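Local coordinates for protein iron-regulated transcriptional activator AFT2 (Saccharomyces cerevisiae, PDB 4LMG) that activates genes of the yeast iron regulon when iron is scarce, through a WRKY-GCM1 domain that recognises the 5'-CACCC-3' iron-responsive element in their promoters, at residues P13-R18 against Q86-V91; L25-Y30 against K113-N118. One frame throughout, in Å; residues are numbered along the deposited sequence.

Interaction 1. Residues P13-R18 against Q86-V91; sequences PSFEDR and QKWNVV. With nucleotides of chain G.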
loop_
_atom_site.group_PDB
_atom_site.type_symbol
_atom_site.label_atom_id
_atom_site.label_comp_id
_atom_site.label_asym_id
_atom_site.label_seq_id
_atom_site.Cartn_x
_atom_site.Cartn_y
_atom_site.Cartn_z
ATOM N N PRO A 13 -19.929 19.333 1.478
ATOM C CA PRO A 13 -20.448 18.935 2.792
ATOM C C PRO A 13 -19.386 19.045 3.884
ATOM O O PRO A 13 -18.196 19.118 3.581
ATOM C CB PRO A 13 -20.863 17.471 2.582
ATOM C CG PRO A 13 -20.183 17.037 1.326
ATOM C CD PRO A 13 -20.063 18.259 0.481
ATOM N N SER A 14 -19.819 19.058 5.140
ATOM C CA SER A 14 -18.901 19.228 6.260
ATOM C C SER A 14 -18.275 17.907 6.703
ATOM O O SER A 14 -18.606 17.379 7.766
ATOM C CB SER A 14 -19.616 19.894 7.437
ATOM O OG SER A 14 -20.125 21.165 7.067
ATOM N N PHE A 15 -17.367 17.382 5.887
ATOM C CA PHE A 15 -16.675 16.140 6.206
ATOM C C PHE A 15 -15.954 16.224 7.550
ATOM O O PHE A 15 -15.325 17.234 7.865
ATOM C CB PHE A 15 -15.666 15.791 5.112
ATOM C CG PHE A 15 -16.273 15.646 3.748
ATOM C CD1 PHE A 15 -17.112 14.584 3.459
ATOM C CD2 PHE A 15 -15.991 16.560 2.750
ATOM C CE1 PHE A 15 -17.667 14.443 2.202
ATOM C CE2 PHE A 15 -16.541 16.424 1.493
ATOM C CZ PHE A 15 -17.379 15.364 1.217
ATOM N N GLU A 16 -16.046 15.156 8.334
ATOM C CA GLU A 16 -15.348 15.089 9.611
ATOM C C GLU A 16 -14.179 14.109 9.551
ATOM O O GLU A 16 -13.488 13.886 10.548
ATOM C CB GLU A 16 -16.312 14.700 10.731
ATOM C CG GLU A 16 -17.344 15.768 11.050
ATOM C CD GLU A 16 -18.226 15.393 12.224
ATOM O OE1 GLU A 16 -18.407 14.183 12.472
ATOM O OE2 GLU A 16 -18.734 16.309 12.905
ATOM N N ASP A 17 -13.960 13.532 8.375
ATOM C CA ASP A 17 -12.894 12.554 8.186
ATOM C C ASP A 17 -12.601 12.360 6.700
ATOM O O ASP A 17 -13.515 12.329 5.877
ATOM C CB ASP A 17 -13.287 11.221 8.830
ATOM C CG ASP A 17 -12.111 10.269 8.975
ATOM O OD1 ASP A 17 -11.286 10.178 8.042
ATOM O OD2 ASP A 17 -12.014 9.606 10.031
ATOM N N ARG A 18 -11.319 12.238 6.367
ATOM C CA ARG A 18 -10.886 12.013 4.991
ATOM C C ARG A 18 -11.671 10.893 4.310
ATOM O O ARG A 18 -11.917 10.939 3.106
ATOM C CB ARG A 18 -9.394 11.670 4.959
ATOM C CG ARG A 18 -9.024 10.493 5.847
ATOM C CD ARG A 18 -7.598 10.014 5.624
ATOM N NE ARG A 18 -7.133 9.207 6.750
ATOM C CZ ARG A 18 -5.942 8.620 6.819
ATOM N NH1 ARG A 18 -5.075 8.737 5.821
ATOM N NH2 ARG A 18 -5.617 7.910 7.891
ATOM N N GLN A 86 -11.178 25.620 8.723
ATOM C CA GLN A 86 -11.738 24.414 9.327
ATOM C C GLN A 86 -12.788 23.765 8.430
ATOM O O GLN A 86 -13.839 23.332 8.900
ATOM C CB GLN A 86 -12.320 24.717 10.711
ATOM C CG GLN A 86 -11.270 25.058 11.757
ATOM C CD GLN A 86 -11.874 25.395 13.106
ATOM O OE1 GLN A 86 -12.949 25.988 13.187
ATOM N NE2 GLN A 86 -11.184 25.013 14.175
ATOM N N LYS A 87 -12.493 23.703 7.135
ATOM C CA LYS A 87 -13.373 23.041 6.180
ATOM C C LYS A 87 -12.551 22.371 5.086
ATOM O O LYS A 87 -11.390 22.721 4.868
ATOM C CB LYS A 87 -14.334 24.045 5.542
ATOM C CG LYS A 87 -13.705 24.857 4.423
ATOM C CD LYS A 87 -14.751 25.615 3.624
ATOM C CE LYS A 87 -14.129 26.297 2.415
ATOM N NZ LYS A 87 -15.139 27.034 1.605
ATOM N N TRP A 88 -13.158 21.409 4.399
ATOM C CA TRP A 88 -12.511 20.747 3.274
ATOM C C TRP A 88 -12.838 21.469 1.979
ATOM O O TRP A 88 -13.990 21.829 1.740
ATOM C CB TRP A 88 -12.978 19.294 3.164
ATOM C CG TRP A 88 -12.476 18.397 4.252
ATOM C CD1 TRP A 88 -13.032 18.211 5.485
ATOM C CD2 TRP A 88 -11.324 17.548 4.199
ATOM N NE1 TRP A 88 -12.292 17.302 6.205
ATOM C CE2 TRP A 88 -11.237 16.881 5.438
ATOM C CE3 TRP A 88 -10.352 17.290 3.226
ATOM C CZ2 TRP A 88 -10.220 15.973 5.730
ATOM C CZ3 TRP A 88 -9.340 16.387 3.517
ATOM C CH2 TRP A 88 -9.284 15.739 4.759
ATOM N N ASN A 89 -11.831 21.689 1.144
ATOM C CA ASN A 89 -12.094 22.160 -0.209
ATOM C C ASN A 89 -11.750 21.088 -1.244
ATOM O O ASN A 89 -10.775 20.347 -1.093
ATOM C CB ASN A 89 -11.394 23.494 -0.499
ATOM C CG ASN A 89 -9.887 23.408 -0.385
ATOM O OD1 ASN A 89 -9.186 23.240 -1.383
ATOM N ND2 ASN A 89 -9.377 23.539 0.834
ATOM N N VAL A 90 -12.573 20.992 -2.280
ATOM C CA VAL A 90 -12.385 19.967 -3.292
ATOM C C VAL A 90 -12.171 20.596 -4.660
ATOM O O VAL A 90 -12.978 21.407 -5.117
ATOM C CB VAL A 90 -13.583 19.005 -3.347
ATOM C CG1 VAL A 90 -13.318 17.884 -4.339
ATOM C CG2 VAL A 90 -13.872 18.442 -1.964
ATOM N N VAL A 91 -11.074 20.221 -5.307
ATOM C CA VAL A 91 -10.741 20.771 -6.612
ATOM C C VAL A 91 -10.509 19.669 -7.638
ATOM O O VAL A 91 -9.877 18.653 -7.342
ATOM C CB VAL A 91 -9.484 21.656 -6.540
ATOM C CG1 VAL A 91 -9.227 22.319 -7.884
ATOM C CG2 VAL A 91 -9.635 22.703 -5.446
ATOM P P DC G 12 -2.817 4.904 8.341
ATOM O OP1 DC G 12 -3.338 4.232 9.550
ATOM O OP2 DC G 12 -3.140 6.328 8.106
ATOM O "O5'" DC G 12 -1.231 4.738 8.307
ATOM C "C5'" DC G 12 -0.702 3.437 8.090
ATOM C "C4'" DC G 12 0.765 3.511 7.713
ATOM O "O4'" DC G 12 0.907 4.125 6.408
ATOM C "C3'" DC G 12 1.620 4.332 8.668
ATOM O "O3'" DC G 12 2.811 3.604 8.937
ATOM C "C2'" DC G 12 1.884 5.636 7.913
ATOM C "C1'" DC G 12 1.854 5.171 6.462
ATOM N N1 DC G 12 1.413 6.199 5.472
ATOM C C2 DC G 12 2.210 6.459 4.353
ATOM O O2 DC G 12 3.273 5.843 4.209
ATOM N N3 DC G 12 1.798 7.383 3.455
ATOM C C4 DC G 12 0.646 8.028 3.639
ATOM N N4 DC G 12 0.285 8.928 2.718
ATOM C C5 DC G 12 -0.184 7.776 4.771
ATOM C C6 DC G 12 0.233 6.860 5.654
HETATM O O HOH W 1 -15.739 20.554 4.993
#
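The Phe15 ring stands with its edge toward the face of the five-membered ring of Trp88, on strand 87-93 of the WRKY-GCM1 sheet. The centroids of this T-shaped pair are 5.8 Å apart and the planes meet at 86°. At the root of the phenyl group Phe15 CB packs 3.6 Å from Trp88 CD1, while the Phe15 carbonyl reaches the indole edge, its O 3.4 Å from the same CD1. Further along the loop, the backbone N of Arg18 comes within 3.9 Å of Trp88 CZ2. Water 1 joins the two backbones, taking the Trp88 N-H at 2.8 Å and donating to Pro13 O. Ile21 touches both aromatic side chains, so the start of helix 21-29, the loop and strand 87-93 meet in one apolar cluster. The loop also holds zinc-binding Asp17, whose OD1 takes the His19 N-H. DNA-binding Arg18 leaves the indole on a chain extended from CG to NE; its NH2 donates almost straight (170°) to OP2 of DC12 of chain G, 2.9 Å away in the guanidinium plane, and NH1 bonds weakly to Ser41. The aromatic packing is consistent with holding the loop backbone in place, from which the Arg18 guanidinium meets the phosphate as a charged donor.

Interaction 2. Residues L25-Y30 against K113-N118; sequences LQKIFY and KKFKEN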
loop_
_atom_site.group_PDB
_atom_site.type_symbol
_atom_site.label_atom_id
_atom_site.label_comp_id
_atom_site.label_asym_id
_atom_site.label_seq_id
_atom_site.Cartn_x
_atom_site.Cartn_y
_atom_site.Cartn_z
ATOM N N LEU A 25 -17.769 11.512 -3.487
ATOM C CA LEU A 25 -17.289 11.714 -4.848
ATOM C C LEU A 25 -17.817 10.649 -5.808
ATOM O O LEU A 25 -18.062 10.930 -6.980
ATOM C CB LEU A 25 -15.760 11.759 -4.873
ATOM C CG LEU A 25 -15.157 13.045 -4.307
ATOM C CD1 LEU A 25 -13.642 12.957 -4.235
ATOM C CD2 LEU A 25 -15.591 14.232 -5.154
ATOM N N GLN A 26 -17.992 9.428 -5.307
ATOM C CA GLN A 26 -18.511 8.337 -6.127
ATOM C C GLN A 26 -19.946 8.610 -6.564
ATOM O O GLN A 26 -20.320 8.331 -7.701
ATOM C CB GLN A 26 -18.434 7.003 -5.379
ATOM C CG GLN A 26 -17.028 6.454 -5.221
ATOM C CD GLN A 26 -16.985 5.211 -4.356
ATOM O OE1 GLN A 26 -17.535 5.188 -3.255
ATOM N NE2 GLN A 26 -16.341 4.165 -4.855
ATOM N N LYS A 27 -20.749 9.151 -5.655
ATOM C CA LYS A 27 -22.124 9.499 -5.976
ATOM C C LYS A 27 -22.172 10.479 -7.137
ATOM O O LYS A 27 -23.092 10.444 -7.950
ATOM C CB LYS A 27 -22.833 10.098 -4.761
ATOM C CG LYS A 27 -23.152 9.093 -3.665
ATOM C CD LYS A 27 -23.841 9.768 -2.488
ATOM C CE LYS A 27 -25.088 10.511 -2.932
ATOM N NZ LYS A 27 -25.760 11.193 -1.794
ATOM N N ILE A 28 -21.167 11.344 -7.217
ATOM C CA ILE A 28 -21.138 12.391 -8.231
ATOM C C ILE A 28 -20.515 11.928 -9.543
ATOM O O ILE A 28 -21.008 12.256 -10.624
ATOM C CB ILE A 28 -20.364 13.630 -7.737
ATOM C CG1 ILE A 28 -21.025 14.211 -6.488
ATOM C CG2 ILE A 28 -20.285 14.679 -8.834
ATOM C CD1 ILE A 28 -20.302 15.407 -5.924
ATOM N N PHE A 29 -19.433 11.164 -9.455
ATOM C CA PHE A 29 -18.670 10.832 -10.655
ATOM C C PHE A 29 -19.028 9.505 -11.321
ATOM O O PHE A 29 -18.846 9.348 -12.528
ATOM C CB PHE A 29 -17.170 10.952 -10.388
ATOM C CG PHE A 29 -16.694 12.371 -10.348
ATOM C CD1 PHE A 29 -16.319 13.018 -11.516
ATOM C CD2 PHE A 29 -16.663 13.073 -9.155
ATOM C CE1 PHE A 29 -15.898 14.335 -11.488
ATOM C CE2 PHE A 29 -16.243 14.391 -9.123
ATOM C CZ PHE A 29 -15.859 15.019 -10.291
ATOM N N TYR A 30 -19.541 8.559 -10.543
ATOM C CA TYR A 30 -20.000 7.295 -11.110
ATOM C C TYR A 30 -20.984 7.511 -12.264
ATOM O O TYR A 30 -20.838 6.904 -13.321
ATOM C CB TYR A 30 -20.624 6.403 -10.033
ATOM C CG TYR A 30 -19.690 5.348 -9.484
ATOM C CD1 TYR A 30 -18.627 4.870 -10.240
ATOM C CD2 TYR A 30 -19.878 4.826 -8.212
ATOM C CE1 TYR A 30 -17.776 3.902 -9.741
ATOM C CE2 TYR A 30 -19.034 3.859 -7.705
ATOM C CZ TYR A 30 -17.985 3.400 -8.472
ATOM O OH TYR A 30 -17.144 2.434 -7.966
ATOM N N LYS A 113 -20.354 -2.364 -6.855
ATOM C CA LYS A 113 -21.274 -3.210 -6.110
ATOM C C LYS A 113 -21.170 -2.924 -4.617
ATOM O O LYS A 113 -22.182 -2.841 -3.920
ATOM C CB LYS A 113 -21.008 -4.685 -6.407
ATOM C CG LYS A 113 -21.260 -5.061 -7.859
ATOM C CD LYS A 113 -20.911 -6.517 -8.128
ATOM C CE LYS A 113 -21.134 -6.874 -9.587
ATOM N NZ LYS A 113 -22.560 -6.710 -9.987
ATOM N N LYS A 114 -19.943 -2.762 -4.134
ATOM C CA LYS A 114 -19.724 -2.398 -2.741
ATOM C C LYS A 114 -20.253 -0.992 -2.474
ATOM O O LYS A 114 -20.807 -0.721 -1.409
ATOM C CB LYS A 114 -18.240 -2.487 -2.382
ATOM C CG LYS A 114 -17.719 -3.910 -2.270
ATOM C CD LYS A 114 -16.253 -3.939 -1.873
ATOM C CE LYS A 114 -15.789 -5.364 -1.603
ATOM N NZ LYS A 114 -14.340 -5.427 -1.268
ATOM N N PHE A 115 -20.077 -0.104 -3.446
ATOM C CA PHE A 115 -20.609 1.254 -3.355
ATOM C C PHE A 115 -22.126 1.213 -3.240
ATOM O O PHE A 115 -22.721 1.924 -2.431
ATOM C CB PHE A 115 -20.195 2.068 -4.582
ATOM C CG PHE A 115 -21.041 3.288 -4.823
ATOM C CD1 PHE A 115 -20.824 4.454 -4.107
ATOM C CD2 PHE A 115 -22.046 3.274 -5.779
ATOM C CE1 PHE A 115 -21.598 5.582 -4.332
ATOM C CE2 PHE A 115 -22.821 4.397 -6.009
ATOM C CZ PHE A 115 -22.597 5.554 -5.284
ATOM N N LYS A 116 -22.743 0.364 -4.055
ATOM C CA LYS A 116 -24.192 0.227 -4.081
ATOM C C LYS A 116 -24.713 -0.333 -2.761
ATOM O O LYS A 116 -25.738 0.116 -2.248
ATOM C CB LYS A 116 -24.614 -0.678 -5.240
ATOM C CG LYS A 116 -26.087 -0.592 -5.583
ATOM C CD LYS A 116 -26.443 0.779 -6.126
ATOM C CE LYS A 116 -27.930 0.878 -6.417
ATOM N NZ LYS A 116 -28.398 -0.250 -7.271
ATOM N N GLU A 117 -24.003 -1.315 -2.212
ATOM C CA GLU A 117 -24.397 -1.926 -0.946
ATOM C C GLU A 117 -24.243 -0.944 0.215
ATOM O O GLU A 117 -25.001 -0.987 1.185
ATOM C CB GLU A 117 -23.580 -3.193 -0.683
ATOM C CG GLU A 117 -23.850 -3.852 0.666
ATOM C CD GLU A 117 -25.200 -4.552 0.730
ATOM O OE1 GLU A 117 -26.011 -4.386 -0.204
ATOM O OE2 GLU A 117 -25.446 -5.279 1.716
ATOM N N ASN A 118 -23.255 -0.061 0.114
ATOM C CA ASN A 118 -23.040 0.953 1.138
ATOM C C ASN A 118 -24.213 1.931 1.210
ATOM O O ASN A 118 -24.635 2.334 2.294
ATOM C CB ASN A 118 -21.726 1.694 0.892
ATOM C CG ASN A 118 -21.478 2.791 1.906
ATOM O OD1 ASN A 118 -21.531 3.978 1.580
ATOM N ND2 ASN A 118 -21.210 2.400 3.149
#
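Phe115 of helix 110-121, its CG anti to the backbone N (chi1 160°), reaches across to segment 25-30, where Tyr30 and Gln26 come from the same side of its ring and Lys27 meets its edge. Tyr30 approaches the face with its ring edge: CD2 sits 3.6 Å from Phe115 CD2, displaced toward the rim, and CE2 lies equally near Phe115 CG. The centroids are 4.9 Å apart and the planes are inclined at 70°, a tilted edge-to-face pair. Gln26 supplies its CB, 3.6 Å from Phe115 CE1, and lays its extended chain past the phenyl group, bringing OE1 to 3.5 Å from Phe115 CD1. Lys27 CG lies near the ring plane, 3.9 Å from Phe115 CE1; the chain then bends at chi3 (56°) and leads its ammonium group away to a long, weak ion pair with Asp124. In the outer shell, Phe131 of helix 125-139 meets Phe115 edge-to-face and also touches Tyr30, whose own ring pairs edge-to-face with Tyr112. Leu25 packs on Ile36 and Ile77 of the sheet, and Gln26 itself also touches Ile36, so the helix lying against the WRKY-GCM1 sheet is joined to the C-terminal helices 110-121 and 125-139. The contact is thus mainly apolar and aromatic, with the Gln26 carbonyl oxygen as a polar neighbour of the ring and the lysine contributing its methylene chain while its charge is directed elsewhere.

Both contacts involve the region around helix 21-29: interaction 1 packs the loop leading into it against strand 87-93, and interaction 2 packs the later part of the helix and the residue that follows, segment 25-30, against helix 110-121. Their centres are 18 Å apart. Interaction 2 is the more buried, about 7 Å from the centre of the chain, whereas interaction 1 lies about 14 Å out and is partly buried. Each has an edge-to-face aromatic pair, but their polar chemistry differs with place. The loop contact includes a bridging water and a direct phosphate bond to DNA; the helix contact rests on side-chain packing, and its nearest atom is about 7 Å from the nucleic acid.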